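Local coordinates for protein adenosine deaminase 1 (Arthrobacter aurescens, PDB 3RYS) that probably catalyses the zinc-dependent hydrolytic deamination of adenine to hypoxanthine, with release of ammonium, in purine salvage, at residues Phe32-Arg37 against Met70-Thr75; Ile100-Gln105 against Glu115-Gly120; Gly133-Leu138 against Asp322-Val327; Arg184-Ala189 against Asp214-Glu219; Asp291-Leu296 against Pro305-Leu310. All coordinates share one frame; numbering follows the deposited sequence.

Interaction 1 (Phe32-Arg37 against Met70-Thr75)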
# COMPACT_ATOMS: atom_id res chain seq x y z
N PHE A 32 6.66 20.62 3.95
CA PHE A 32 7.04 21.98 4.30
C PHE A 32 5.89 22.81 4.87
O PHE A 32 6.10 23.67 5.72
CB PHE A 32 7.66 22.69 3.10
CG PHE A 32 9.14 22.48 2.98
CD1 PHE A 32 9.65 21.25 2.60
CD2 PHE A 32 10.02 23.51 3.25
CE1 PHE A 32 11.01 21.05 2.50
CE2 PHE A 32 11.38 23.32 3.15
CZ PHE A 32 11.88 22.09 2.78
N ALA A 33 4.67 22.54 4.41
CA ALA A 33 3.51 23.27 4.90
C ALA A 33 3.18 22.87 6.34
O ALA A 33 2.88 23.73 7.17
CB ALA A 33 2.31 23.03 3.98
N LEU A 34 3.23 21.57 6.62
CA LEU A 34 2.93 21.07 7.95
C LEU A 34 4.04 21.45 8.93
O LEU A 34 3.78 21.76 10.09
CB LEU A 34 2.70 19.56 7.93
CG LEU A 34 1.49 19.12 7.11
CD1 LEU A 34 1.36 17.61 7.08
CD2 LEU A 34 0.22 19.76 7.65
N ALA A 35 5.28 21.42 8.45
CA ALA A 35 6.40 21.88 9.24
C ALA A 35 6.14 23.31 9.69
O ALA A 35 6.31 23.65 10.86
CB ALA A 35 7.70 21.79 8.45
N GLU A 36 5.71 24.14 8.74
CA GLU A 36 5.47 25.55 9.03
C GLU A 36 4.35 25.73 10.04
O GLU A 36 4.49 26.49 11.01
CB GLU A 36 5.14 26.30 7.74
CG GLU A 36 5.09 27.80 7.92
CD GLU A 36 5.32 28.53 6.61
OE1 GLU A 36 5.78 27.89 5.64
OE2 GLU A 36 5.04 29.75 6.55
N ARG A 37 3.24 25.03 9.82
CA ARG A 37 2.08 25.11 10.70
C ARG A 37 2.40 24.65 12.12
O ARG A 37 1.79 25.10 13.09
CB ARG A 37 0.93 24.28 10.13
CG ARG A 37 -0.44 24.63 10.70
CD ARG A 37 -1.55 24.17 9.78
NE ARG A 37 -1.71 22.72 9.79
CZ ARG A 37 -2.56 22.05 9.01
NH1 ARG A 37 -3.33 22.70 8.14
NH2 ARG A 37 -2.63 20.73 9.09
N MET A 70 7.87 11.82 8.79
CA MET A 70 6.68 11.73 9.62
C MET A 70 6.70 12.74 10.78
O MET A 70 5.69 12.92 11.46
CB MET A 70 6.51 10.32 10.18
CG MET A 70 6.24 9.27 9.13
SD MET A 70 5.88 7.67 9.88
CE MET A 70 5.94 6.60 8.45
N ALA A 71 7.84 13.38 10.99
CA ALA A 71 8.01 14.29 12.11
C ALA A 71 7.08 15.51 12.07
O ALA A 71 6.82 16.13 13.09
CB ALA A 71 9.46 14.74 12.22
N VAL A 72 6.59 15.84 10.88
CA VAL A 72 5.70 17.00 10.72
C VAL A 72 4.25 16.67 11.09
O VAL A 72 3.42 17.56 11.22
CB VAL A 72 5.74 17.58 9.30
CG1 VAL A 72 7.16 18.01 8.94
CG2 VAL A 72 5.21 16.57 8.29
N LEU A 73 3.96 15.38 11.26
CA LEU A 73 2.62 14.93 11.61
C LEU A 73 2.38 14.98 13.11
O LEU A 73 2.65 14.01 13.81
CB LEU A 73 2.39 13.51 11.11
CG LEU A 73 2.46 13.28 9.60
CD1 LEU A 73 2.33 11.80 9.28
CD2 LEU A 73 1.39 14.10 8.89
N GLN A 74 1.85 16.09 13.61
CA GLN A 74 1.68 16.28 15.06
C GLN A 74 0.22 16.23 15.50
O GLN A 74 -0.11 15.65 16.54
CB GLN A 74 2.28 17.62 15.50
CG GLN A 74 3.79 17.72 15.31
CD GLN A 74 4.54 16.67 16.10
OE1 GLN A 74 5.42 15.99 15.57
NE2 GLN A 74 4.19 16.52 17.38
N THR A 75 -0.66 16.85 14.72
CA THR A 75 -2.03 17.05 15.14
C THR A 75 -2.99 16.22 14.30
O THR A 75 -2.66 15.76 13.21
CB THR A 75 -2.45 18.53 15.01
OG1 THR A 75 -2.61 18.87 13.63
CG2 THR A 75 -1.39 19.43 15.63
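Leu34 holds CG anti to its carbonyl carbon (chi1 -64°), and Val72 does the same with CG1 (chi1 -59°), which leaves Val72 CG2 between backbone N and carbonyl carbon. The two side chains then cross at about a right angle, stem against stem, with Leu34 CB 3.9 Å from Val72 CB. Each branch of the valine meets a different residue of the helix. Val72 CG1 turns to the small methyl of Ala35, 3.8 Å from Ala35 CB, and Val72 CG2 lies 3.9 Å from Leu34 CB. Further out, Leu34 CD1 reaches Leu73 CD2 at 3.9 Å; the CB of Leu73 points away from helix 28-37, so the leucine touches through this one methyl. The backbones come close at this point, Ala35 CA and Val72 CA being 5.1 Å apart, an approach consistent with the small alanine side chain. In the adenosine deaminase form of the TIM barrel, helices 28-37 and 59-69 follow the first barrel strand, 15-17, and helix 59-69, which runs into the 3-10 turn of Met70-Val72, carries the adenine-pocket residues Leu59, Phe62, Leu63 and Tyr66. The contact thus sets helix 28-37 against the exit of that pocket helix. The turn is closed by a backbone bond from Leu73 N to Met70 O, and Thr75 is the N-cap of helix 76-92. Asp78 in that helix accepts from the backbone N of both Gln74 and Thr75 through OD2, while its OD1 forms a salt bridge with Arg37 NH2, a nitrogen that also pairs with Asp81.

Interaction 2 (Ile100-Gln105 against Glu115-Gly120)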
# COMPACT_ATOMS: atom_id res chain seq x y z
N ILE A 100 -6.21 1.41 2.86
CA ILE A 100 -5.07 2.24 3.22
C ILE A 100 -4.34 1.78 4.48
O ILE A 100 -4.94 1.56 5.53
CB ILE A 100 -5.54 3.69 3.42
CG1 ILE A 100 -6.18 4.20 2.13
CG2 ILE A 100 -4.38 4.58 3.83
CD1 ILE A 100 -7.13 5.37 2.33
N MET A 101 -3.03 1.64 4.36
CA MET A 101 -2.20 1.28 5.50
C MET A 101 -1.70 2.49 6.27
O MET A 101 -1.60 3.60 5.75
CB MET A 101 -1.01 0.41 5.07
CG MET A 101 -1.25 -1.08 5.23
SD MET A 101 0.14 -2.07 4.64
CE MET A 101 -0.16 -2.03 2.88
N MET A 102 -1.39 2.25 7.54
CA MET A 102 -0.94 3.28 8.43
C MET A 102 -0.05 2.61 9.46
O MET A 102 -0.34 1.48 9.88
CB MET A 102 -2.16 3.92 9.09
CG MET A 102 -1.89 4.66 10.38
SD MET A 102 -3.47 5.08 11.15
CE MET A 102 -2.89 5.95 12.60
N ASP A 103 1.04 3.26 9.84
CA ASP A 103 1.96 2.71 10.82
C ASP A 103 1.75 3.38 12.17
O ASP A 103 2.45 4.34 12.51
CB ASP A 103 3.42 2.89 10.38
CG ASP A 103 3.72 2.21 9.05
OD1 ASP A 103 3.00 1.27 8.67
OD2 ASP A 103 4.70 2.62 8.39
N PRO A 104 0.80 2.87 12.96
CA PRO A 104 0.50 3.44 14.28
C PRO A 104 1.77 3.69 15.08
O PRO A 104 1.93 4.77 15.67
CB PRO A 104 -0.34 2.35 14.95
CG PRO A 104 -0.92 1.58 13.84
CD PRO A 104 0.06 1.62 12.73
N GLN A 105 2.67 2.71 15.10
CA GLN A 105 3.89 2.80 15.91
C GLN A 105 4.85 3.90 15.46
O GLN A 105 5.59 4.44 16.27
CB GLN A 105 4.61 1.45 15.92
CG GLN A 105 3.90 0.35 16.68
CD GLN A 105 4.36 -1.03 16.24
OE1 GLN A 105 4.12 -1.43 15.10
NE2 GLN A 105 5.02 -1.75 17.14
N GLU A 115 -4.90 8.00 19.62
CA GLU A 115 -6.10 8.80 19.43
C GLU A 115 -5.88 9.80 18.30
O GLU A 115 -6.74 9.95 17.43
CB GLU A 115 -6.44 9.53 20.73
CG GLU A 115 -7.70 10.39 20.67
CD GLU A 115 -8.96 9.62 21.05
OE1 GLU A 115 -8.83 8.49 21.57
OE2 GLU A 115 -10.07 10.15 20.82
N THR A 116 -4.73 10.46 18.31
CA THR A 116 -4.43 11.51 17.33
C THR A 116 -4.28 10.99 15.90
O THR A 116 -4.91 11.51 14.98
CB THR A 116 -3.15 12.29 17.70
OG1 THR A 116 -3.32 12.89 18.99
CG2 THR A 116 -2.88 13.39 16.68
N CYS A 117 -3.44 9.98 15.70
CA CYS A 117 -3.20 9.47 14.35
C CYS A 117 -4.41 8.72 13.79
O CYS A 117 -4.76 8.91 12.63
CB CYS A 117 -1.90 8.65 14.26
SG CYS A 117 -1.73 7.22 15.38
N VAL A 118 -5.05 7.90 14.61
CA VAL A 118 -6.25 7.18 14.17
C VAL A 118 -7.40 8.12 13.83
O VAL A 118 -7.99 8.02 12.75
CB VAL A 118 -6.73 6.16 15.21
CG1 VAL A 118 -7.98 5.45 14.72
CG2 VAL A 118 -5.63 5.15 15.53
N ASN A 119 -7.73 9.02 14.74
CA ASN A 119 -8.80 9.99 14.49
C ASN A 119 -8.54 10.85 13.26
O ASN A 119 -9.45 11.11 12.47
CB ASN A 119 -9.02 10.89 15.72
CG ASN A 119 -9.65 10.15 16.88
OD1 ASN A 119 -10.06 8.99 16.75
ND2 ASN A 119 -9.74 10.82 18.03
N GLY A 120 -7.29 11.30 13.10
CA GLY A 120 -6.93 12.15 11.98
C GLY A 120 -7.25 11.51 10.64
O GLY A 120 -7.88 12.12 9.78
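Met102 and Cys117 meet inside a beta-alpha-beta crossover, in which the chain leaves strand 95-102, passes the short helix 104-108 and crosses by helix 114-125 to the parallel neighbour, strand 135-143. The methionine closes its strand and points its side chain at the helix. CG stands anti to the backbone N (chi1 159°) and the chain beyond stays extended, so that the terminal methyl makes the contact. Met102 CE rests against Cys117, near both CB and SG, and lies 3.5 Å from the backbone N of Val118 and 4.1 Å from Val118 CG2. The touching residues are buried and the contact is apolar. Pro104, just past the strand, approaches the helix more loosely, its O lying 4.4 Å from Cys117 SG. On the helix face turned away from the strand, Asn119 ND2 donates to Glu115 OE2 at 2.9 Å, meeting the carboxylate from above its plane. Around the strand end, Met101 touches the zinc ligand His21, and Asp103 OD2 is hydrogen-bonded to the hydroxyl of Tyr66 from the adenine pocket. A strand residue that fills the layer between the central sheet and its covering helices is typical of the (beta/alpha)8 barrel.

Interaction 3 (Gly133-Leu138 against Asp322-Val327)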
# COMPACT_ATOMS: atom_id res chain seq x y z
N GLY A 133 -15.62 10.18 -3.77
CA GLY A 133 -16.19 9.02 -4.43
C GLY A 133 -15.31 7.79 -4.32
O GLY A 133 -15.27 6.96 -5.24
N VAL A 134 -14.62 7.66 -3.20
CA VAL A 134 -13.74 6.52 -2.97
C VAL A 134 -14.13 5.74 -1.72
O VAL A 134 -14.12 6.29 -0.62
CB VAL A 134 -12.28 6.98 -2.82
CG1 VAL A 134 -11.39 5.81 -2.44
CG2 VAL A 134 -11.78 7.63 -4.10
N SER A 135 -14.48 4.47 -1.89
CA SER A 135 -14.70 3.57 -0.76
C SER A 135 -13.37 3.33 -0.07
O SER A 135 -12.34 3.22 -0.72
CB SER A 135 -15.25 2.23 -1.25
OG SER A 135 -16.55 2.37 -1.78
N THR A 136 -13.38 3.23 1.26
CA THR A 136 -12.12 3.10 1.98
C THR A 136 -12.15 2.12 3.15
O THR A 136 -13.17 1.97 3.83
CB THR A 136 -11.63 4.46 2.50
OG1 THR A 136 -12.60 5.01 3.40
CG2 THR A 136 -11.39 5.41 1.35
N LEU A 137 -11.02 1.46 3.37
CA LEU A 137 -10.80 0.65 4.57
C LEU A 137 -9.48 1.05 5.22
O LEU A 137 -8.49 1.33 4.53
CB LEU A 137 -10.80 -0.85 4.23
CG LEU A 137 -12.16 -1.55 4.07
CD1 LEU A 137 -13.14 -1.14 5.17
CD2 LEU A 137 -12.75 -1.30 2.70
N LEU A 138 -9.46 1.09 6.55
CA LEU A 138 -8.25 1.44 7.26
C LEU A 138 -7.54 0.20 7.78
O LEU A 138 -8.13 -0.63 8.47
CB LEU A 138 -8.56 2.40 8.42
CG LEU A 138 -7.34 3.00 9.13
CD1 LEU A 138 -6.33 3.52 8.11
CD2 LEU A 138 -7.76 4.10 10.09
N ASP A 322 -19.46 -7.28 -1.79
CA ASP A 322 -19.69 -7.87 -3.10
C ASP A 322 -20.48 -6.90 -3.98
O ASP A 322 -20.35 -6.89 -5.21
CB ASP A 322 -20.41 -9.21 -2.97
CG ASP A 322 -19.56 -10.26 -2.27
OD1 ASP A 322 -18.34 -10.31 -2.54
OD2 ASP A 322 -20.11 -11.02 -1.45
N ALA A 323 -21.30 -6.07 -3.33
CA ALA A 323 -22.08 -5.05 -4.02
C ALA A 323 -21.17 -3.96 -4.60
O ALA A 323 -21.32 -3.56 -5.75
CB ALA A 323 -23.11 -4.44 -3.08
N ARG A 324 -20.24 -3.49 -3.77
CA ARG A 324 -19.28 -2.48 -4.20
C ARG A 324 -18.38 -3.03 -5.30
O ARG A 324 -17.99 -2.29 -6.21
CB ARG A 324 -18.44 -2.02 -3.01
CG ARG A 324 -17.45 -0.92 -3.34
CD ARG A 324 -18.16 0.33 -3.84
NE ARG A 324 -17.22 1.41 -4.10
CZ ARG A 324 -17.58 2.65 -4.44
NH1 ARG A 324 -18.87 2.94 -4.56
NH2 ARG A 324 -16.67 3.59 -4.66
N LYS A 325 -18.05 -4.31 -5.22
CA LYS A 325 -17.21 -4.95 -6.24
C LYS A 325 -17.94 -5.01 -7.57
O LYS A 325 -17.37 -4.70 -8.62
CB LYS A 325 -16.81 -6.36 -5.80
CG LYS A 325 -15.79 -6.40 -4.67
CD LYS A 325 -15.59 -7.81 -4.14
CE LYS A 325 -14.44 -7.86 -3.15
NZ LYS A 325 -14.33 -9.17 -2.46
N ALA A 326 -19.21 -5.41 -7.51
CA ALA A 326 -20.01 -5.59 -8.72
C ALA A 326 -20.08 -4.32 -9.56
O ALA A 326 -19.80 -4.35 -10.77
CB ALA A 326 -21.41 -6.06 -8.36
N VAL A 327 -20.45 -3.20 -8.94
CA VAL A 327 -20.57 -1.94 -9.67
C VAL A 327 -19.21 -1.47 -10.20
O VAL A 327 -19.13 -0.91 -11.30
CB VAL A 327 -21.24 -0.83 -8.82
CG1 VAL A 327 -22.58 -1.30 -8.29
CG2 VAL A 327 -20.33 -0.39 -7.69
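Arg324 and Ser135 meet where the last helix of the TIM barrel, 322-339, lies against the start of barrel strand 135-143, away from the zinc and adenine site. The approach is a polar one, made by the guanidinium group. Arg324 extends CG away from its backbone N (chi1 -177°) and bends at chi2 (61°), which brings the flat group to the strand. Ser135 OG sits over one face of it, and Ser135 CB is 3.6 Å from Arg324 NE. The hydroxyl is modelled very near the guanidinium, but the angles to NE and NH2 are poor, so the serine is a neighbour over the face and its exact spacing is doubtful. The hydrogen bond that fixes the group goes instead to the next strand: Arg324 NH2 donates to Arg96 O in strand 95-102. The same strand exchanges backbone hydrogen bonds with Ser135 through Arg96 and Ala98, so the arginine reaches across the ends of two adjacent strands. A leucine in its place would probably cost Arg96 O this side-chain donor, and with it the tie between helix 322-339 and strand 95-102 made here. The side chains of Ser135 and Arg324 also both touch Glu129 of helix 128-132. Gly133, the first residue after that helix, leaves the helical path with a positive phi of 71°. Its carbonyl is a further polar neighbour, not counted as a hydrogen bond, at the edge of the guanidinium and in its plane, Gly133 O lying 3.7 Å from Arg324 NH2.

Interaction 4 (Arg184-Ala189 against Asp214-Glu219)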
# COMPACT_ATOMS: atom_id res chain seq x y z
N ARG A 184 1.73 -14.64 17.11
CA ARG A 184 0.80 -14.30 18.18
C ARG A 184 -0.07 -13.12 17.77
O ARG A 184 -1.30 -13.19 17.82
CB ARG A 184 1.57 -13.93 19.46
CG ARG A 184 2.04 -15.11 20.32
CD ARG A 184 2.97 -16.06 19.55
NE ARG A 184 4.10 -15.38 18.93
CZ ARG A 184 5.16 -16.00 18.42
NH1 ARG A 184 5.22 -17.33 18.46
NH2 ARG A 184 6.15 -15.31 17.88
N LEU A 185 0.58 -12.04 17.35
CA LEU A 185 -0.10 -10.85 16.87
C LEU A 185 -1.23 -11.17 15.89
O LEU A 185 -2.34 -10.67 16.04
CB LEU A 185 0.91 -9.91 16.20
CG LEU A 185 0.34 -8.70 15.46
CD1 LEU A 185 -0.31 -7.74 16.43
CD2 LEU A 185 1.44 -8.00 14.67
N TYR A 186 -0.96 -12.01 14.90
CA TYR A 186 -1.98 -12.36 13.92
C TYR A 186 -3.06 -13.30 14.46
O TYR A 186 -4.22 -13.23 14.02
CB TYR A 186 -1.36 -12.92 12.63
CG TYR A 186 -0.89 -11.82 11.71
CD1 TYR A 186 -1.57 -11.54 10.53
CD2 TYR A 186 0.20 -11.03 12.04
CE1 TYR A 186 -1.16 -10.52 9.69
CE2 TYR A 186 0.62 -10.01 11.22
CZ TYR A 186 -0.06 -9.75 10.04
OH TYR A 186 0.36 -8.74 9.22
N GLN A 187 -2.70 -14.16 15.41
CA GLN A 187 -3.70 -14.96 16.10
C GLN A 187 -4.63 -14.03 16.88
O GLN A 187 -5.84 -14.24 16.91
CB GLN A 187 -3.04 -15.97 17.04
CG GLN A 187 -2.68 -17.29 16.35
CD GLN A 187 -1.88 -18.22 17.25
OE1 GLN A 187 -0.93 -17.81 17.92
NE2 GLN A 187 -2.27 -19.50 17.27
N ARG A 188 -4.06 -12.99 17.48
CA ARG A 188 -4.84 -11.97 18.16
C ARG A 188 -5.83 -11.29 17.21
O ARG A 188 -7.02 -11.22 17.50
CB ARG A 188 -3.93 -10.92 18.79
CG ARG A 188 -3.81 -11.01 20.31
CD ARG A 188 -4.85 -10.13 20.99
NE ARG A 188 -6.18 -10.36 20.44
CZ ARG A 188 -7.30 -9.83 20.92
NH1 ARG A 188 -8.46 -10.11 20.34
NH2 ARG A 188 -7.26 -9.01 21.97
N ALA A 189 -5.32 -10.82 16.09
CA ALA A 189 -6.12 -10.12 15.09
C ALA A 189 -7.26 -10.98 14.55
O ALA A 189 -8.40 -10.51 14.45
CB ALA A 189 -5.24 -9.65 13.95
N ASP A 214 1.05 -19.39 5.92
CA ASP A 214 0.80 -20.55 6.77
C ASP A 214 0.82 -20.23 8.26
O ASP A 214 -0.04 -20.67 9.02
CB ASP A 214 1.79 -21.66 6.45
CG ASP A 214 1.54 -22.28 5.08
OD1 ASP A 214 0.40 -22.15 4.58
OD2 ASP A 214 2.46 -22.91 4.52
N VAL A 215 1.82 -19.45 8.68
CA VAL A 215 1.95 -19.08 10.08
C VAL A 215 1.03 -17.91 10.44
O VAL A 215 0.40 -17.90 11.50
CB VAL A 215 3.41 -18.71 10.42
CG1 VAL A 215 3.56 -18.45 11.91
CG2 VAL A 215 4.35 -19.83 9.98
N LEU A 216 0.95 -16.93 9.54
CA LEU A 216 0.19 -15.70 9.80
C LEU A 216 -1.21 -15.72 9.20
O LEU A 216 -2.05 -14.89 9.54
CB LEU A 216 0.96 -14.48 9.29
CG LEU A 216 2.32 -14.17 9.92
CD1 LEU A 216 2.86 -12.86 9.38
CD2 LEU A 216 2.23 -14.13 11.44
N HIS A 217 -1.46 -16.67 8.30
CA HIS A 217 -2.77 -16.82 7.67
C HIS A 217 -3.28 -15.55 6.99
O HIS A 217 -4.48 -15.26 7.03
CB HIS A 217 -3.80 -17.33 8.69
CG HIS A 217 -3.44 -18.65 9.29
ND1 HIS A 217 -3.49 -19.83 8.57
CD2 HIS A 217 -3.04 -18.99 10.53
CE1 HIS A 217 -3.12 -20.83 9.35
NE2 HIS A 217 -2.84 -20.35 10.55
N VAL A 218 -2.39 -14.80 6.36
CA VAL A 218 -2.79 -13.57 5.68
C VAL A 218 -3.72 -13.86 4.51
O VAL A 218 -3.75 -14.97 3.99
CB VAL A 218 -1.59 -12.75 5.17
CG1 VAL A 218 -0.70 -12.35 6.33
CG2 VAL A 218 -0.81 -13.53 4.12
N GLU A 219 -4.48 -12.84 4.09
CA GLU A 219 -5.47 -13.00 3.03
C GLU A 219 -4.97 -12.47 1.70
O GLU A 219 -5.55 -12.77 0.65
CB GLU A 219 -6.76 -12.32 3.43
CG GLU A 219 -7.07 -12.49 4.89
CD GLU A 219 -8.52 -12.29 5.19
OE1 GLU A 219 -8.83 -11.42 6.02
OE2 GLU A 219 -9.35 -13.00 4.57
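Tyr186 and Leu216 mark the nearest approach of the two backbones, with their CA atoms 5.7 Å apart. Residues 184-189 are a regular helix, whereas the backbone of 214-219 leaves helix 206-214 and turns at His217, whose phi is positive (55°), before Val218 continues toward strand 220-221. This turn lays Leu216 and Val218 along one aromatic ring. Leu216 CD1 stands over a face of the Tyr186 ring in a CH-pi contact, 4.2 Å from the centroid, 16° off the normal and displaced toward the rim. The other methyl lies nearer the root of the ring, Leu216 CD2 being 3.8 Å from Tyr186 CD2. With CG anti to its carbonyl carbon (chi1 -62°), the leucine spreads both methyls along this part of the tyrosine. The backbone takes part as well: Leu216 O is 3.5 Å from Tyr186 CD1. Val218 adds a single methyl, CG1, which comes obliquely to Tyr186 CE1 at 3.9 Å. The hydroxyl end passes beyond both and donates a hydrogen bond to Ile197 O. With an alanine here, a gap would be likely to open beside Leu216 and Val218, and Ile197 O would lose this donor. Strand 195-200, which holds Ile197, also carries the zinc ligand His199; the Tyr186 side chain is about 8 Å from that of His199 and about 12 Å from the zinc ion. Its ring touches Arg196 and Ala198 of that strand and Leu170 of strand 167-171, while Leu185 beside it packs on Leu155 of helix 148-160.

Interaction 5 (Asp291-Leu296 against Pro305-Leu310)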
# COMPACT_ATOMS: atom_id res chain seq x y z
N ASP A 291 -0.05 6.37 -12.57
CA ASP A 291 1.31 6.52 -13.06
C ASP A 291 1.97 5.17 -13.24
O ASP A 291 2.72 4.95 -14.19
CB ASP A 291 2.14 7.39 -12.11
CG ASP A 291 1.74 8.86 -12.17
OD1 ASP A 291 1.66 9.42 -13.29
OD2 ASP A 291 1.51 9.44 -11.09
N ASN A 292 1.69 4.25 -12.32
CA ASN A 292 2.20 2.89 -12.44
C ASN A 292 1.66 2.23 -13.71
O ASN A 292 2.39 1.57 -14.43
CB ASN A 292 1.87 2.04 -11.21
CG ASN A 292 2.80 2.30 -10.04
OD1 ASN A 292 3.74 1.54 -9.80
ND2 ASN A 292 2.56 3.39 -9.31
N PHE A 293 0.38 2.44 -13.98
CA PHE A 293 -0.22 1.89 -15.19
C PHE A 293 0.41 2.51 -16.43
O PHE A 293 0.81 1.80 -17.36
CB PHE A 293 -1.73 2.12 -15.20
CG PHE A 293 -2.50 1.06 -14.48
CD1 PHE A 293 -2.89 1.24 -13.16
CD2 PHE A 293 -2.84 -0.12 -15.12
CE1 PHE A 293 -3.61 0.26 -12.50
CE2 PHE A 293 -3.55 -1.10 -14.45
CZ PHE A 293 -3.94 -0.91 -13.14
N GLU A 294 0.50 3.83 -16.45
CA GLU A 294 1.09 4.56 -17.56
C GLU A 294 2.45 3.99 -17.95
O GLU A 294 2.74 3.81 -19.14
CB GLU A 294 1.24 6.04 -17.22
CG GLU A 294 1.85 6.87 -18.34
CD GLU A 294 2.27 8.25 -17.89
OE1 GLU A 294 2.33 8.48 -16.66
OE2 GLU A 294 2.54 9.10 -18.76
N GLN A 295 3.27 3.71 -16.95
CA GLN A 295 4.61 3.18 -17.21
C GLN A 295 4.58 1.73 -17.69
O GLN A 295 5.40 1.34 -18.53
CB GLN A 295 5.49 3.33 -15.96
CG GLN A 295 5.79 4.78 -15.58
CD GLN A 295 6.47 5.56 -16.70
OE1 GLN A 295 5.83 5.93 -17.69
NE2 GLN A 295 7.76 5.83 -16.54
N LEU A 296 3.63 0.95 -17.18
CA LEU A 296 3.47 -0.43 -17.61
C LEU A 296 3.11 -0.50 -19.09
O LEU A 296 3.60 -1.37 -19.82
CB LEU A 296 2.38 -1.14 -16.80
CG LEU A 296 2.72 -1.41 -15.34
CD1 LEU A 296 1.54 -2.06 -14.63
CD2 LEU A 296 3.97 -2.28 -15.23
N PRO A 305 -6.96 -4.71 -22.58
CA PRO A 305 -7.50 -5.91 -21.93
C PRO A 305 -6.61 -6.40 -20.80
O PRO A 305 -7.10 -6.91 -19.80
CB PRO A 305 -7.52 -6.94 -23.06
CG PRO A 305 -7.58 -6.13 -24.31
CD PRO A 305 -6.79 -4.89 -24.03
N GLU A 306 -5.30 -6.24 -20.95
CA GLU A 306 -4.38 -6.64 -19.89
C GLU A 306 -4.55 -5.72 -18.67
O GLU A 306 -4.73 -6.20 -17.55
CB GLU A 306 -2.94 -6.67 -20.40
CG GLU A 306 -2.66 -7.83 -21.36
CD GLU A 306 -1.30 -7.72 -22.06
OE1 GLU A 306 -0.73 -6.61 -22.10
OE2 GLU A 306 -0.81 -8.75 -22.58
N GLN A 307 -4.50 -4.41 -18.92
CA GLN A 307 -4.77 -3.41 -17.88
C GLN A 307 -6.09 -3.68 -17.17
O GLN A 307 -6.18 -3.58 -15.94
CB GLN A 307 -4.81 -2.01 -18.50
CG GLN A 307 -3.50 -1.25 -18.47
CD GLN A 307 -3.61 0.10 -19.18
OE1 GLN A 307 -3.79 0.16 -20.39
NE2 GLN A 307 -3.48 1.18 -18.42
N ALA A 308 -7.12 -4.01 -17.94
CA ALA A 308 -8.43 -4.29 -17.37
C ALA A 308 -8.37 -5.49 -16.42
O ALA A 308 -8.96 -5.48 -15.34
CB ALA A 308 -9.44 -4.54 -18.47
N THR A 309 -7.67 -6.54 -16.85
CA THR A 309 -7.51 -7.72 -16.02
C THR A 309 -6.90 -7.33 -14.67
O THR A 309 -7.38 -7.76 -13.62
CB THR A 309 -6.64 -8.79 -16.72
OG1 THR A 309 -7.30 -9.23 -17.91
CG2 THR A 309 -6.42 -9.99 -15.81
N LEU A 310 -5.85 -6.52 -14.71
CA LEU A 310 -5.19 -6.03 -13.50
C LEU A 310 -6.16 -5.26 -12.61
O LEU A 310 -6.19 -5.45 -11.39
CB LEU A 310 -4.01 -5.12 -13.86
CG LEU A 310 -2.84 -5.82 -14.55
CD1 LEU A 310 -1.81 -4.80 -15.01
CD2 LEU A 310 -2.21 -6.85 -13.62
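Phe293 and Gln307 face each other across an antiparallel helical hairpin in the C-terminal part of the TIM barrel, where helix 289-300 turns back into helix 304-317. The axes of the two short segments approach to 11.5 Å, with 147° between their directions, and the phenyl ring bridges this distance. Phe293 holds CG anti to its carbonyl carbon (chi1 -85°), which sends the ring toward the second helix. It meets Gln307 by its edge: CD2 of the phenylalanine is 3.6 Å from Gln307 CG, which lies near the ring plane. The glutamine runs extended beyond CG and passes obliquely alongside, bringing NE2 to 3.8 Å from Phe293 CB, with amide and ring planes 37° apart. Its aliphatic part and amide thus both lie against the aromatic side chain. Leu310, one turn further on, adds a second contact to the ring, Leu310 CB being 4.1 Å from Phe293 CE2. Leu310 CD1 also meets Leu296 CD1, more loosely, at 4.3 Å. Phe293, Leu296 and Leu310 all rest on Val277 of strand 275-277, which seats the hairpin on the barrel wall, while Gln307 touches Trp335 of helix 322-339. Within helix 304-317, Pro305 O takes two donors from one residue: Thr309 OG1 and Thr309 N, each 3.0 Å away, reach it from opposite faces of the carbonyl plane.

Interactions 1 and 2 come first along the chain and touch: their centres are 15 Å apart, and Thr116 packs on Gln74 and Thr75. Interaction 2 adjoins interaction 3 through neighbouring strands 95-102 and 135-143, which probably share a hydrogen bond from Ile100 N to Leu137 O. Interaction 3 joins segments 184 residues apart at their closest ends, bringing the last helix back to an early strand; interactions 4 and 5 lie within that span. Interaction 5 connects to it through successive helices 304-317 and 322-339, with centres about 20 Å apart. Interactions 2 and 5 lie on opposite sides of the chain's centre. The five contacts are thus spread around one barrel that holds the zinc and adenine.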